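Local coordinates for protein serine protease MT3772 (Mycobacterium tuberculosis, PDB 3K6Y) that cleaves peptide bonds as a membrane-associated serine endopeptidase and is thought to protect the bacterium against oxidative and acid stress, at residues A[47-52]-A[75-80]; A[103-108]-A[218-223]. All coordinates share one frame; numbering follows the deposited sequence.

Interaction 1 (A[47-52]-A[75-80])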
loop_
_atom_site.group_PDB
_atom_site.type_symbol
_atom_site.label_atom_id
_atom_site.label_comp_id
_atom_site.label_asym_id
_atom_site.label_seq_id
_atom_site.Cartn_x
_atom_site.Cartn_y
_atom_site.Cartn_z
ATOM N N ILE A 47 -3.886 14.797 13.197
ATOM C CA ILE A 47 -4.223 14.180 11.914
ATOM C C ILE A 47 -5.414 13.255 12.121
ATOM O O ILE A 47 -5.438 12.468 13.039
ATOM C CB ILE A 47 -3.027 13.420 11.348
ATOM C CG1 ILE A 47 -1.851 14.429 11.289
ATOM C CG2 ILE A 47 -3.355 12.874 9.958
ATOM C CD1 ILE A 47 -0.600 14.020 10.630
ATOM N N ARG A 48 -6.409 13.401 11.272
ATOM C CA ARG A 48 -7.562 12.498 11.286
ATOM C C ARG A 48 -7.716 11.911 9.897
ATOM O O ARG A 48 -7.850 12.642 8.913
ATOM C CB ARG A 48 -8.832 13.264 11.657
ATOM C CG ARG A 48 -10.056 12.412 11.808
ATOM C CD ARG A 48 -11.166 13.266 12.426
ATOM N NE ARG A 48 -12.469 12.622 12.275
ATOM C CZ ARG A 48 -13.191 12.143 13.277
ATOM N NH1 ARG A 48 -12.758 12.255 14.531
ATOM N NH2 ARG A 48 -14.356 11.568 13.019
ATOM N N SER A 49 -7.730 10.587 9.824
ATOM C CA SER A 49 -7.764 9.879 8.537
ATOM C C SER A 49 -8.965 8.955 8.502
ATOM O O SER A 49 -9.118 8.077 9.365
ATOM C CB SER A 49 -6.479 9.095 8.327
ATOM O OG SER A 49 -5.340 9.970 8.443
ATOM N N LEU A 50 -9.832 9.148 7.521
ATOM C CA LEU A 50 -10.994 8.269 7.334
ATOM C C LEU A 50 -10.495 7.044 6.609
ATOM O O LEU A 50 -9.867 7.152 5.549
ATOM C CB LEU A 50 -12.071 8.964 6.500
ATOM C CG LEU A 50 -12.505 10.332 7.028
ATOM C CD1 LEU A 50 -13.597 10.886 6.143
ATOM C CD2 LEU A 50 -12.955 10.256 8.489
ATOM N N ALA A 51 -10.778 5.873 7.170
ATOM C CA ALA A 51 -10.285 4.628 6.603
ATOM C C ALA A 51 -11.422 3.605 6.511
ATOM O O ALA A 51 -11.407 2.574 7.198
ATOM C CB ALA A 51 -9.111 4.089 7.410
ATOM N N PRO A 52 -12.385 3.876 5.626
ATOM C CA PRO A 52 -13.485 2.903 5.467
ATOM C C PRO A 52 -13.002 1.504 5.054
ATOM O O PRO A 52 -13.647 0.522 5.424
ATOM C CB PRO A 52 -14.380 3.549 4.393
ATOM C CG PRO A 52 -13.500 4.563 3.681
ATOM C CD PRO A 52 -12.577 5.064 4.776
ATOM N N HIS A 75 1.797 4.718 9.515
ATOM C CA HIS A 75 0.665 4.001 10.102
ATOM C C HIS A 75 -0.441 4.926 10.588
ATOM O O HIS A 75 -1.542 4.471 10.868
ATOM C CB HIS A 75 1.108 3.040 11.211
ATOM C CG HIS A 75 1.520 3.712 12.492
ATOM N ND1 HIS A 75 2.841 3.852 12.877
ATOM C CD2 HIS A 75 0.780 4.223 13.511
ATOM C CE1 HIS A 75 2.891 4.416 14.076
ATOM N NE2 HIS A 75 1.656 4.660 14.476
ATOM N N VAL A 76 -0.185 6.230 10.654
ATOM C CA VAL A 76 -1.247 7.172 10.998
ATOM C C VAL A 76 -2.227 7.373 9.835
ATOM O O VAL A 76 -3.371 7.752 10.067
ATOM C CB VAL A 76 -0.621 8.493 11.497
ATOM C CG1 VAL A 76 -1.605 9.638 11.606
ATOM C CG2 VAL A 76 0.037 8.247 12.824
ATOM N N VAL A 77 -1.787 7.089 8.599
ATOM C CA VAL A 77 -2.637 7.254 7.431
ATOM C C VAL A 77 -2.848 5.956 6.647
ATOM O O VAL A 77 -3.575 5.962 5.654
ATOM C CB VAL A 77 -2.082 8.377 6.468
ATOM C CG1 VAL A 77 -2.021 9.715 7.191
ATOM C CG2 VAL A 77 -0.709 8.007 5.890
ATOM N N ALA A 78 -2.247 4.856 7.100
ATOM C CA ALA A 78 -2.298 3.589 6.360
ATOM C C ALA A 78 -3.724 3.123 6.125
ATOM O O ALA A 78 -4.511 3.049 7.056
ATOM C CB ALA A 78 -1.539 2.528 7.116
ATOM N N GLY A 79 -4.046 2.819 4.872
ATOM C CA GLY A 79 -5.359 2.306 4.519
ATOM C C GLY A 79 -6.434 3.353 4.365
ATOM O O GLY A 79 -7.554 3.015 4.019
ATOM N N SER A 80 -6.109 4.620 4.622
ATOM C CA SER A 80 -7.105 5.667 4.592
ATOM C C SER A 80 -7.385 6.162 3.192
ATOM O O SER A 80 -6.589 5.959 2.271
ATOM C CB SER A 80 -6.645 6.856 5.429
ATOM O OG SER A 80 -5.546 7.546 4.853
HETATM O O HOH W 1 -4.808 9.992 10.876
#

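Interaction 2 (A[103-108]-A[218-223])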
loop_
_atom_site.group_PDB
_atom_site.type_symbol
_atom_site.label_atom_id
_atom_site.label_comp_id
_atom_site.label_asym_id
_atom_site.label_seq_id
_atom_site.Cartn_x
_atom_site.Cartn_y
_atom_site.Cartn_z
ATOM N N VAL A 103 10.257 2.517 6.722
ATOM C CA VAL A 103 10.747 3.449 7.727
ATOM C C VAL A 103 9.579 3.849 8.664
ATOM O O VAL A 103 9.802 4.089 9.854
ATOM C CB VAL A 103 11.394 4.681 7.055
ATOM C CG1 VAL A 103 11.824 5.701 8.083
ATOM C CG2 VAL A 103 12.593 4.269 6.194
ATOM N N ASP A 104 8.348 3.873 8.122
ATOM C CA ASP A 104 7.104 4.273 8.811
ATOM C C ASP A 104 6.975 5.794 8.882
ATOM O O ASP A 104 6.814 6.352 9.971
ATOM C CB ASP A 104 6.909 3.607 10.181
ATOM C CG ASP A 104 5.478 3.706 10.688
ATOM O OD1 ASP A 104 5.232 3.257 11.837
ATOM O OD2 ASP A 104 4.592 4.226 9.972
ATOM N N VAL A 105 7.050 6.447 7.720
ATOM C CA VAL A 105 6.923 7.907 7.656
ATOM C C VAL A 105 6.063 8.270 6.466
ATOM O O VAL A 105 6.169 7.636 5.414
ATOM C CB VAL A 105 8.299 8.589 7.501
ATOM C CG1 VAL A 105 8.156 10.108 7.251
ATOM C CG2 VAL A 105 9.140 8.353 8.728
ATOM N N ALA A 106 5.211 9.275 6.649
ATOM C CA ALA A 106 4.477 9.881 5.546
ATOM C C ALA A 106 4.715 11.375 5.576
ATOM O O ALA A 106 4.885 11.973 6.654
ATOM C CB ALA A 106 2.964 9.573 5.636
ATOM N N ILE A 107 4.714 11.985 4.391
ATOM C CA ILE A 107 4.744 13.444 4.294
ATOM C C ILE A 107 3.463 13.874 3.609
ATOM O O ILE A 107 3.060 13.294 2.579
ATOM C CB ILE A 107 5.985 13.958 3.511
ATOM C CG1 ILE A 107 7.265 13.570 4.271
ATOM C CG2 ILE A 107 5.905 15.487 3.313
ATOM C CD1 ILE A 107 8.583 13.914 3.546
ATOM N N LEU A 108 2.832 14.879 4.222
ATOM C CA LEU A 108 1.590 15.438 3.721
ATOM C C LEU A 108 1.827 16.804 3.145
ATOM O O LEU A 108 2.513 17.636 3.755
ATOM C CB LEU A 108 0.582 15.575 4.876
ATOM C CG LEU A 108 0.374 14.328 5.721
ATOM C CD1 LEU A 108 -0.608 14.617 6.826
ATOM C CD2 LEU A 108 -0.117 13.136 4.924
ATOM N N ALA A 218 15.484 11.319 7.877
ATOM C CA ALA A 218 16.043 12.351 7.005
ATOM C C ALA A 218 15.912 12.018 5.525
ATOM O O ALA A 218 15.647 12.896 4.695
ATOM C CB ALA A 218 17.509 12.604 7.357
ATOM N N GLY A 219 16.080 10.749 5.183
ATOM C CA GLY A 219 16.003 10.308 3.800
ATOM C C GLY A 219 14.649 10.595 3.177
ATOM O O GLY A 219 14.551 10.814 1.963
ATOM N N GLN A 220 13.599 10.616 3.998
ATOM C CA GLN A 220 12.242 10.875 3.479
ATOM C C GLN A 220 12.142 12.272 2.885
ATOM O O GLN A 220 11.339 12.508 1.978
ATOM C CB GLN A 220 11.193 10.706 4.583
ATOM C CG GLN A 220 11.253 9.335 5.263
ATOM C CD GLN A 220 10.995 8.227 4.284
ATOM O OE1 GLN A 220 10.063 8.298 3.477
ATOM N NE2 GLN A 220 11.802 7.180 4.356
ATOM N N LEU A 221 12.974 13.186 3.376
ATOM C CA LEU A 221 12.899 14.571 2.927
ATOM C C LEU A 221 13.291 14.743 1.474
ATOM O O LEU A 221 12.928 15.752 0.879
ATOM C CB LEU A 221 13.766 15.430 3.810
ATOM C CG LEU A 221 13.399 15.365 5.283
ATOM C CD1 LEU A 221 14.455 16.088 6.123
ATOM C CD2 LEU A 221 12.008 15.906 5.564
ATOM N N ALA A 222 14.011 13.772 0.897
ATOM C CA ALA A 222 14.280 13.816 -0.537
ATOM C C ALA A 222 13.051 13.864 -1.413
ATOM O O ALA A 222 13.146 14.284 -2.562
ATOM C CB ALA A 222 15.190 12.672 -0.974
ATOM N N LYS A 223 11.892 13.455 -0.868
ATOM C CA LYS A 223 10.651 13.464 -1.619
ATOM C C LYS A 223 9.758 14.601 -1.191
ATOM O O LYS A 223 8.612 14.623 -1.581
ATOM C CB LYS A 223 9.888 12.139 -1.477
ATOM C CG LYS A 223 8.828 11.926 -2.558
ATOM C CD LYS A 223 8.502 10.450 -2.765
ATOM C CE LYS A 223 7.324 10.304 -3.721
ATOM N NZ LYS A 223 7.039 8.855 -4.012
HETATM O O HOH W 2 7.635 9.405 3.595
#

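Interaction 1 (A[47-52]-A[75-80])
Ala-51 and Ser-80 bring the two backbones to their closest approach, CA to CA 3.9 Å, where strand 44-51 runs out beside a loop that ends in a type II beta turn from Val-77 to Ser-80. Gly-79 supplies the positive phi of that turn. Here the backbones themselves are close: Ala-51 CB lies against Ser-80 CA, while Ser-80 CB comes to 3.2 Å from Leu-50 O and also touches Ser-49 CB. The hydroxyl of Ser-80 is turned back into its own loop, since OG sits between the backbone N and the carbonyl carbon (chi1 69°). From there OG donates to Val-77 O at 2.7 Å, with a C=O...OG angle of 133° and little tilt from the carbonyl plane. Ser-80 N donates to the same oxygen, so one residue holds that carbonyl with two bonds.

Farther back along the strand, Ser-49 OG donates to a water; the modelled 2.5 Å is unusually short and doubtful as a distance. The water passes a bond on to Val-76 O, 2.8 Å away, and so bridges strand and loop. Val-77 CG1 rests against Ser-49 OG at 3.6 Å. Beyond the water the contact becomes apolar: Ile-47 CG2 meets Val-76 CG1 at 4.0 Å, the two side chains crossing at about a right angle.

In this protease domain of a longer membrane protein, strand 44-51 belongs to the N-terminal barrel of a chymotrypsin-like fold; the loop between strands 69-72 and 82-87 carries His-75, the predicted general base. Val-83 of strand 82-87 packs on Ile-47 and Ser-49, Leu-58 of strand 56-66 touches Ser-49, and Tyr-99 of strand 90-100 lies against Val-77.

Interaction 2 (A[103-108]-A[218-223])
Gln-220 OE1 accepts a hydrogen bond from a water 2.7 Å away, and the same water donates to Val-105 O at 2.9 Å, tying the residues that follow helix 214-218 to a strand of the N-terminal barrel. In this chymotrypsin-like fold, strand 105-109 starts right after the predicted catalytic Asp-104, and Asp-104 and Val-105 together face Asp-100 in a G1 beta bulge. Asp-104 turns its side chain from this contact to His-75.

Gln-220 carries most of the interface. Its chain bends at chi2 (-61°), a turn that places CD, and the methylene part crosses Val-105 at a slant, CG lying 3.8 Å from Val-105 CG1. The amide end then reaches Val-103 tip to tip, with NE2 3.5 Å from Val-103 CG2. That nitrogen is not left with methyl groups alone: it donates to Asp-100 OD2, while Asp-100 OD1 takes Val-103 N. The one carboxylate thus bonds to both segments, and with the water on OE1 both ends of the amide are engaged, which would fix its rotation. Glu-216 and Val-217 of the helix extend the packing over Val-103 and Val-105.

Residues 219-222 keep helical backbone angles, but the backbone bonds here reach three residues back, as from Leu-221 N to Ala-218 O. Leu-221 points its CB away from the strand, yet its far end returns: CD2 comes within 4.4 Å of Ile-107 CD1. The Ile-107 side chain runs out to the backbone of segment 218-223. There CD1 lies 3.5 Å from Gln-220 O, the carbonyl oxygen that also accepts Lys-223 N at 3.0 Å.

In the fold
Both contacts involve the N-terminal barrel, at places whose centres are about 17 Å apart. Interaction 1 is the more buried and stays within that barrel, joining strand 44-51 to the loop that carries His-75; interaction 2 is only partly buried and brings residues from the C-terminal end of the chain onto strand 105-109. Each uses a bridging water, from a serine hydroxyl in the first and to a glutamine carbonyl in the second, which adds an outside carboxylate. They meet at the predicted charge relay: His-75 ND1 and Asp-104 OD1 form a probable hydrogen bond of 2.7 Å. The two contacts also touch where Val-77 packs on Ala-106 and Ile-47 on Leu-108, all buried residues.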